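Local coordinates for biotin binding protein A (Gallus gallus, PDB 2C1Q) that binds biotin, probably with high affinity, in a pocket of its avidin-type beta barrel and assembles as a tetramer, at residues Y34-T39 with V70-A75; A75-V80 with W99-E104. All blocks are in the same frame, centred on the assembly; numbering follows the deposited sequence.

Contact 1: Y34-T39 with V70-A75; sequences YQTAVT and VQWQFA. With BTN (biotin), chain B.
Y34 swings CG to the side of the CA-CB bond remote from its own N (chi1 -156°), which lays its ring beside the indole of W72, CD2 coming to 3.4 Å from W72 CH2. T36 takes a similar first torsion, pointing OG1 at biotin and leaving CG2 for the aromatic side. The Y34 and W72 six-membered rings stand almost perpendicular, at 89°, but their approach is oblique, with centroids 5.5 Å apart. V70 adds a second apolar neighbour: its CG1 lies against one face of the W72 ring, offset toward the rim, while C10 of the biotin valeryl chain lies against the opposite face. The indole is thus sandwiched between protein and ligand. T36 CG2 fills the angle between W72 and F74, 3.7 Å from W72 CZ3, and meets the F74 ring at its edge.

The polar ends of the same side chains grip the ligand. Y34 OH donates to biotin O3 at 2.6 Å, the oxygen lying at the ring edge, in plane. T36 OG1 accepts from biotin N2 at 3.0 Å, an almost straight bond of 174°, and gives its own proton to a lone pair of V38 O at 2.7 Å. The hydroxyl is thus donor to V38 O and acceptor from the ureido N-H, which probably fixes its rotation. At the other end of the ligand, T39 OG1 donates to O12 of the carboxylate at 3.0 Å and also bonds to T41 OG1; this oxygen sits in the plane of the F74 ring, 3.4 Å from F74 CE1. S17, N13 and N120 supply further bonds to biotin. Aromatic walls combined with hydroxyls directed at the ureido and carboxylate ends characterise the biotin pocket at the open end of the avidin beta barrel.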
loop_
_atom_site.group_PDB
_atom_site.type_symbol
_atom_site.label_atom_id
_atom_site.label_comp_id
_atom_site.label_asym_id
_atom_site.label_seq_id
_atom_site.Cartn_x
_atom_site.Cartn_y
_atom_site.Cartn_z
ATOM N N TYR A 34 -10.987 -6.574 -18.420
ATOM C CA TYR A 34 -11.254 -5.477 -17.537
ATOM C C TYR A 34 -11.457 -4.242 -18.380
ATOM O O TYR A 34 -10.597 -3.890 -19.196
ATOM C CB TYR A 34 -10.036 -5.243 -16.627
ATOM C CG TYR A 34 -10.361 -4.564 -15.331
ATOM C CD1 TYR A 34 -10.617 -5.316 -14.175
ATOM C CD2 TYR A 34 -10.410 -3.175 -15.238
ATOM C CE1 TYR A 34 -10.923 -4.677 -12.956
ATOM C CE2 TYR A 34 -10.711 -2.539 -14.028
ATOM C CZ TYR A 34 -10.976 -3.290 -12.915
ATOM O OH TYR A 34 -11.271 -2.657 -11.747
ATOM N N GLN A 35 -12.562 -3.559 -18.137
ATOM C CA GLN A 35 -12.815 -2.244 -18.754
ATOM C C GLN A 35 -12.820 -1.137 -17.684
ATOM O O GLN A 35 -13.809 -0.951 -16.981
ATOM C CB GLN A 35 -14.164 -2.275 -19.451
ATOM C CG GLN A 35 -14.542 -0.957 -20.133
ATOM C CD GLN A 35 -13.754 -0.750 -21.393
ATOM O OE1 GLN A 35 -13.502 -1.699 -22.138
ATOM N NE2 GLN A 35 -13.345 0.481 -21.640
ATOM N N THR A 36 -11.716 -0.426 -17.532
ATOM C CA THR A 36 -11.634 0.574 -16.478
ATOM C C THR A 36 -12.378 1.806 -16.931
ATOM O O THR A 36 -12.319 2.161 -18.096
ATOM C CB THR A 36 -10.193 0.936 -16.084
ATOM O OG1 THR A 36 -10.219 1.988 -15.120
ATOM C CG2 THR A 36 -9.397 1.419 -17.273
ATOM N N ALA A 37 -13.029 2.475 -15.994
ATOM C CA ALA A 37 -13.712 3.726 -16.283
ATOM C C ALA A 37 -12.751 4.882 -16.189
ATOM O O ALA A 37 -13.055 5.960 -16.671
ATOM C CB ALA A 37 -14.887 3.939 -15.328
ATOM N N VAL A 38 -11.571 4.644 -15.598
ATOM C CA VAL A 38 -10.644 5.726 -15.274
ATOM C C VAL A 38 -9.213 5.368 -15.700
ATOM O O VAL A 38 -8.824 4.199 -15.780
ATOM C CB VAL A 38 -10.710 6.097 -13.737
ATOM C CG1 VAL A 38 -12.101 6.695 -13.330
ATOM C CG2 VAL A 38 -10.407 4.889 -12.893
ATOM N N THR A 39 -8.406 6.379 -15.947
ATOM C CA THR A 39 -7.026 6.113 -16.249
ATOM C C THR A 39 -6.193 7.256 -15.715
ATOM O O THR A 39 -6.712 8.345 -15.535
ATOM C CB THR A 39 -6.817 5.893 -17.749
ATOM O OG1 THR A 39 -5.420 5.705 -18.008
ATOM C CG2 THR A 39 -7.330 7.087 -18.562
ATOM N N VAL A 70 -3.835 -7.300 -14.530
ATOM C CA VAL A 70 -4.427 -6.733 -15.726
ATOM C C VAL A 70 -3.277 -6.188 -16.585
ATOM O O VAL A 70 -2.458 -5.387 -16.126
ATOM C CB VAL A 70 -5.410 -5.571 -15.428
ATOM C CG1 VAL A 70 -5.997 -5.067 -16.736
ATOM C CG2 VAL A 70 -6.532 -6.025 -14.457
ATOM N N GLN A 71 -3.223 -6.655 -17.822
ATOM C CA GLN A 71 -2.260 -6.184 -18.797
ATOM C C GLN A 71 -2.892 -5.080 -19.604
ATOM O O GLN A 71 -3.542 -5.365 -20.604
ATOM C CB GLN A 71 -1.965 -7.350 -19.717
ATOM C CG GLN A 71 -0.773 -7.217 -20.593
ATOM C CD GLN A 71 -0.716 -8.381 -21.577
ATOM O OE1 GLN A 71 -1.617 -8.534 -22.409
ATOM N NE2 GLN A 71 0.341 -9.205 -21.490
ATOM N N TRP A 72 -2.722 -3.826 -19.190
ATOM C CA TRP A 72 -3.434 -2.728 -19.863
ATOM C C TRP A 72 -3.048 -2.605 -21.328
ATOM O O TRP A 72 -1.865 -2.559 -21.655
ATOM C CB TRP A 72 -3.227 -1.392 -19.137
ATOM C CG TRP A 72 -3.676 -1.464 -17.708
ATOM C CD1 TRP A 72 -2.872 -1.480 -16.602
ATOM C CD2 TRP A 72 -5.019 -1.599 -17.232
ATOM N NE1 TRP A 72 -3.628 -1.598 -15.467
ATOM C CE2 TRP A 72 -4.953 -1.657 -15.819
ATOM C CE3 TRP A 72 -6.285 -1.616 -17.857
ATOM C CZ2 TRP A 72 -6.084 -1.779 -15.024
ATOM C CZ3 TRP A 72 -7.413 -1.729 -17.067
ATOM C CH2 TRP A 72 -7.303 -1.797 -15.647
ATOM N N GLN A 73 -4.048 -2.518 -22.213
ATOM C CA GLN A 73 -3.736 -2.491 -23.646
ATOM C C GLN A 73 -3.389 -1.116 -24.214
ATOM O O GLN A 73 -2.962 -1.001 -25.369
ATOM C CB GLN A 73 -4.826 -3.192 -24.464
ATOM C CG GLN A 73 -4.815 -4.685 -24.260
ATOM C CD GLN A 73 -3.490 -5.334 -24.613
ATOM O OE1 GLN A 73 -3.016 -5.223 -25.749
ATOM N NE2 GLN A 73 -2.885 -6.033 -23.644
ATOM N N PHE A 74 -3.519 -0.082 -23.383
ATOM C CA PHE A 74 -3.365 1.293 -23.846
ATOM C C PHE A 74 -2.374 2.070 -22.975
ATOM O O PHE A 74 -2.247 3.282 -23.096
ATOM C CB PHE A 74 -4.721 1.969 -23.769
ATOM C CG PHE A 74 -5.308 1.977 -22.369
ATOM C CD1 PHE A 74 -5.057 3.041 -21.493
ATOM C CD2 PHE A 74 -6.089 0.909 -21.919
ATOM C CE1 PHE A 74 -5.593 3.041 -20.181
ATOM C CE2 PHE A 74 -6.626 0.913 -20.632
ATOM C CZ PHE A 74 -6.369 1.984 -19.767
ATOM N N ALA A 75 -1.707 1.373 -22.059
ATOM C CA ALA A 75 -0.834 2.028 -21.104
ATOM C C ALA A 75 0.368 1.147 -20.837
ATOM O O ALA A 75 0.266 -0.072 -20.909
ATOM C CB ALA A 75 -1.589 2.305 -19.809
HETATM C C11 BTN B . -3.389 3.260 -16.161
HETATM O O11 BTN B . -2.132 3.284 -16.302
HETATM O O12 BTN B . -3.960 4.317 -15.828
HETATM C C10 BTN B . -4.213 2.001 -16.438
HETATM C C9 BTN B . -5.669 2.138 -15.983
HETATM C C8 BTN B . -5.702 1.703 -14.510
HETATM C C7 BTN B . -7.056 1.880 -13.846
HETATM C C2 BTN B . -6.953 1.632 -12.336
HETATM S S1 BTN B . -6.567 0.025 -11.922
HETATM C C6 BTN B . -7.139 0.345 -10.252
HETATM C C5 BTN B . -8.275 1.324 -10.277
HETATM N N1 BTN B . -9.477 0.526 -10.289
HETATM C C3 BTN B . -10.059 0.608 -11.474
HETATM O O3 BTN B . -11.236 -0.068 -11.754
HETATM N N2 BTN B . -9.386 1.393 -12.328
HETATM C C4 BTN B . -8.264 1.996 -11.650
#

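Contact 2: A75-V80 with W99-E104; sequences ADSTTV and WLLREE. With BTN (biotin), chain B.
T78 and R102 form a hydrogen-bonded pair in the antiparallel hairpin of strands 78-87 and 93-102, two neighbouring staves of the avidin barrel, whose short axes here run 4.7 Å apart. T78 N reaches R102 O, and R102 N returns to T78 O at 2.8 Å; V80 and L100 repeat the exchange, so all four pairs of backbone N and O are satisfied across the strands. Between them, at the non-hydrogen-bonded pair T79-L101, a CA-H...O contact joins T79 CA to L100 O.

Side-chain donors turn to the ligand or beyond. S77 OG, held between its backbone N and carbonyl carbon (chi1 62°), donates to biotin O11 at 2.7 Å. T79 OG1 bonds to the indole NE1 of W72 and lies 3.4 Å from biotin S1, while T78 OG1 pairs with T65 of the second subunit. D76 OD2 and E104 OE1, both acceptors, come within 3.0 Å with their carboxylate planes 84° apart; K60 of the second subunit makes long, weak ion pairs with both, probably easing the repulsion.

W99 lays one indole face on the ligand's thiophane ring, and an alanine at this position would probably open a gap beneath biotin C6 and leave the thiophane ring freer to shift. Biotin C6 stands over the centre of the indole, 3.4 Å from W99 CE2.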
loop_
_atom_site.group_PDB
_atom_site.type_symbol
_atom_site.label_atom_id
_atom_site.label_comp_id
_atom_site.label_asym_id
_atom_site.label_seq_id
_atom_site.Cartn_x
_atom_site.Cartn_y
_atom_site.Cartn_z
ATOM N N ALA A 75 -1.707 1.373 -22.059
ATOM C CA ALA A 75 -0.834 2.028 -21.104
ATOM C C ALA A 75 0.368 1.147 -20.837
ATOM O O ALA A 75 0.266 -0.072 -20.909
ATOM C CB ALA A 75 -1.589 2.305 -19.809
ATOM N N ASP A 76 1.503 1.759 -20.509
ATOM C CA ASP A 76 2.691 0.983 -20.158
ATOM C C ASP A 76 2.626 0.324 -18.779
ATOM O O ASP A 76 3.513 -0.433 -18.398
ATOM C CB ASP A 76 3.956 1.827 -20.307
ATOM C CG ASP A 76 4.316 2.062 -21.769
ATOM O OD1 ASP A 76 3.760 1.337 -22.632
ATOM O OD2 ASP A 76 5.149 2.961 -22.049
ATOM N N SER A 77 1.543 0.537 -18.069
ATOM C CA SER A 77 1.443 0.089 -16.692
ATOM C C SER A 77 0.903 -1.336 -16.515
ATOM O O SER A 77 0.530 -1.999 -17.486
ATOM C CB SER A 77 0.552 1.075 -15.980
ATOM O OG SER A 77 -0.713 1.026 -16.593
ATOM N N THR A 78 0.874 -1.798 -15.264
ATOM C CA THR A 78 0.311 -3.081 -14.910
ATOM C C THR A 78 -0.372 -2.930 -13.552
ATOM O O THR A 78 0.187 -2.325 -12.652
ATOM C CB THR A 78 1.399 -4.179 -14.839
ATOM O OG1 THR A 78 2.021 -4.322 -16.129
ATOM C CG2 THR A 78 0.802 -5.463 -14.500
ATOM N N THR A 79 -1.601 -3.414 -13.430
ATOM C CA THR A 79 -2.269 -3.449 -12.132
ATOM C C THR A 79 -2.431 -4.866 -11.664
ATOM O O THR A 79 -2.735 -5.760 -12.465
ATOM C CB THR A 79 -3.671 -2.796 -12.139
ATOM O OG1 THR A 79 -3.564 -1.443 -12.563
ATOM C CG2 THR A 79 -4.252 -2.777 -10.702
ATOM N N VAL A 80 -2.278 -5.075 -10.357
ATOM C CA VAL A 80 -2.637 -6.358 -9.765
ATOM C C VAL A 80 -3.690 -6.123 -8.715
ATOM O O VAL A 80 -3.672 -5.123 -8.058
ATOM C CB VAL A 80 -1.428 -7.103 -9.141
ATOM C CG1 VAL A 80 -0.539 -7.580 -10.224
ATOM C CG2 VAL A 80 -0.692 -6.210 -8.127
ATOM N N TRP A 99 -5.403 -3.132 -4.581
ATOM C CA TRP A 99 -4.684 -3.156 -5.842
ATOM C C TRP A 99 -3.442 -2.292 -5.815
ATOM O O TRP A 99 -3.312 -1.395 -4.992
ATOM C CB TRP A 99 -5.607 -2.731 -7.004
ATOM C CG TRP A 99 -6.255 -1.358 -6.874
ATOM C CD1 TRP A 99 -7.573 -1.108 -6.557
ATOM C CD2 TRP A 99 -5.646 -0.054 -7.119
ATOM N NE1 TRP A 99 -7.804 0.265 -6.568
ATOM C CE2 TRP A 99 -6.646 0.923 -6.904
ATOM C CE3 TRP A 99 -4.348 0.374 -7.487
ATOM C CZ2 TRP A 99 -6.394 2.293 -7.028
ATOM C CZ3 TRP A 99 -4.111 1.728 -7.644
ATOM C CH2 TRP A 99 -5.119 2.677 -7.402
ATOM N N LEU A 100 -2.520 -2.603 -6.718
ATOM C CA LEU A 100 -1.323 -1.795 -6.941
ATOM C C LEU A 100 -1.228 -1.532 -8.424
ATOM O O LEU A 100 -1.306 -2.458 -9.223
ATOM C CB LEU A 100 -0.053 -2.527 -6.510
ATOM C CG LEU A 100 0.113 -2.911 -5.031
ATOM C CD1 LEU A 100 1.301 -3.871 -4.867
ATOM C CD2 LEU A 100 0.267 -1.708 -4.123
ATOM N N LEU A 101 -1.061 -0.275 -8.787
ATOM C CA LEU A 101 -0.902 0.094 -10.187
ATOM C C LEU A 101 0.542 0.498 -10.356
ATOM O O LEU A 101 1.000 1.425 -9.702
ATOM C CB LEU A 101 -1.825 1.250 -10.536
ATOM C CG LEU A 101 -1.567 2.072 -11.822
ATOM C CD1 LEU A 101 -1.511 1.209 -13.064
ATOM C CD2 LEU A 101 -2.707 3.106 -11.990
ATOM N N ARG A 102 1.243 -0.174 -11.259
ATOM C CA ARG A 102 2.683 0.037 -11.452
ATOM C C ARG A 102 2.914 0.692 -12.795
ATOM O O ARG A 102 2.639 0.080 -13.823
ATOM C CB ARG A 102 3.417 -1.296 -11.457
ATOM C CG ARG A 102 4.955 -1.207 -11.701
ATOM C CD ARG A 102 5.523 -1.029 -10.393
ATOM N NE ARG A 102 6.970 -0.965 -10.284
ATOM C CZ ARG A 102 7.568 -1.344 -9.164
ATOM N NH1 ARG A 102 6.819 -1.854 -8.170
ATOM N NH2 ARG A 102 8.866 -1.247 -9.033
ATOM N N GLU A 103 3.398 1.932 -12.785
ATOM C CA GLU A 103 3.796 2.587 -14.022
ATOM C C GLU A 103 5.220 2.217 -14.428
ATOM O O GLU A 103 6.097 2.021 -13.591
ATOM C CB GLU A 103 3.557 4.116 -13.968
ATOM C CG GLU A 103 2.080 4.457 -13.572
ATOM C CD GLU A 103 1.335 5.366 -14.548
ATOM O OE1 GLU A 103 1.665 6.580 -14.579
ATOM O OE2 GLU A 103 0.394 4.894 -15.259
ATOM N N GLU A 104 5.436 2.093 -15.737
ATOM C CA GLU A 104 6.771 1.823 -16.253
ATOM C C GLU A 104 7.630 3.070 -16.093
ATOM O O GLU A 104 7.204 4.165 -16.460
ATOM C CB GLU A 104 6.697 1.378 -17.715
ATOM C CG GLU A 104 8.029 0.890 -18.299
ATOM C CD GLU A 104 7.963 0.676 -19.820
ATOM O OE1 GLU A 104 7.201 1.400 -20.534
ATOM O OE2 GLU A 104 8.669 -0.226 -20.307
HETATM C C11 BTN B . -3.389 3.260 -16.161
HETATM O O11 BTN B . -2.132 3.284 -16.302
HETATM O O12 BTN B . -3.960 4.317 -15.828
HETATM C C10 BTN B . -4.213 2.001 -16.438
HETATM C C9 BTN B . -5.669 2.138 -15.983
HETATM C C8 BTN B . -5.702 1.703 -14.510
HETATM C C7 BTN B . -7.056 1.880 -13.846
HETATM C C2 BTN B . -6.953 1.632 -12.336
HETATM S S1 BTN B . -6.567 0.025 -11.922
HETATM C C6 BTN B . -7.139 0.345 -10.252
HETATM C C5 BTN B . -8.275 1.324 -10.277
HETATM N N1 BTN B . -9.477 0.526 -10.289
HETATM C C3 BTN B . -10.059 0.608 -11.474
HETATM O O3 BTN B . -11.236 -0.068 -11.754
HETATM N N2 BTN B . -9.386 1.393 -12.328
HETATM C C4 BTN B . -8.264 1.996 -11.650
#

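Overall arrangement
Contacts 1 and 2 adjoin, their centres about 9 Å apart, and share A75, whose CB approaches biotin O11. Strands 66-71 and 78-87 are sheet neighbours, and V70 N lies 2.8 Å from T79 O, a probable hydrogen bond that joins contact 1 to contact 2. Closer to the ligand, W72 CD1 of contact 1 packs 3.3 Å from S77 OG of contact 2. One biotin spans both: 34-39 holds its ureido group and one carboxylate oxygen, 70-75 covers its chain, and 75-80 with 99-104 takes the other carboxylate oxygen and the thiophane ring. W112 of the third subunit packs on V38 as well as on W99 and L101, tying both contacts to the tetramer.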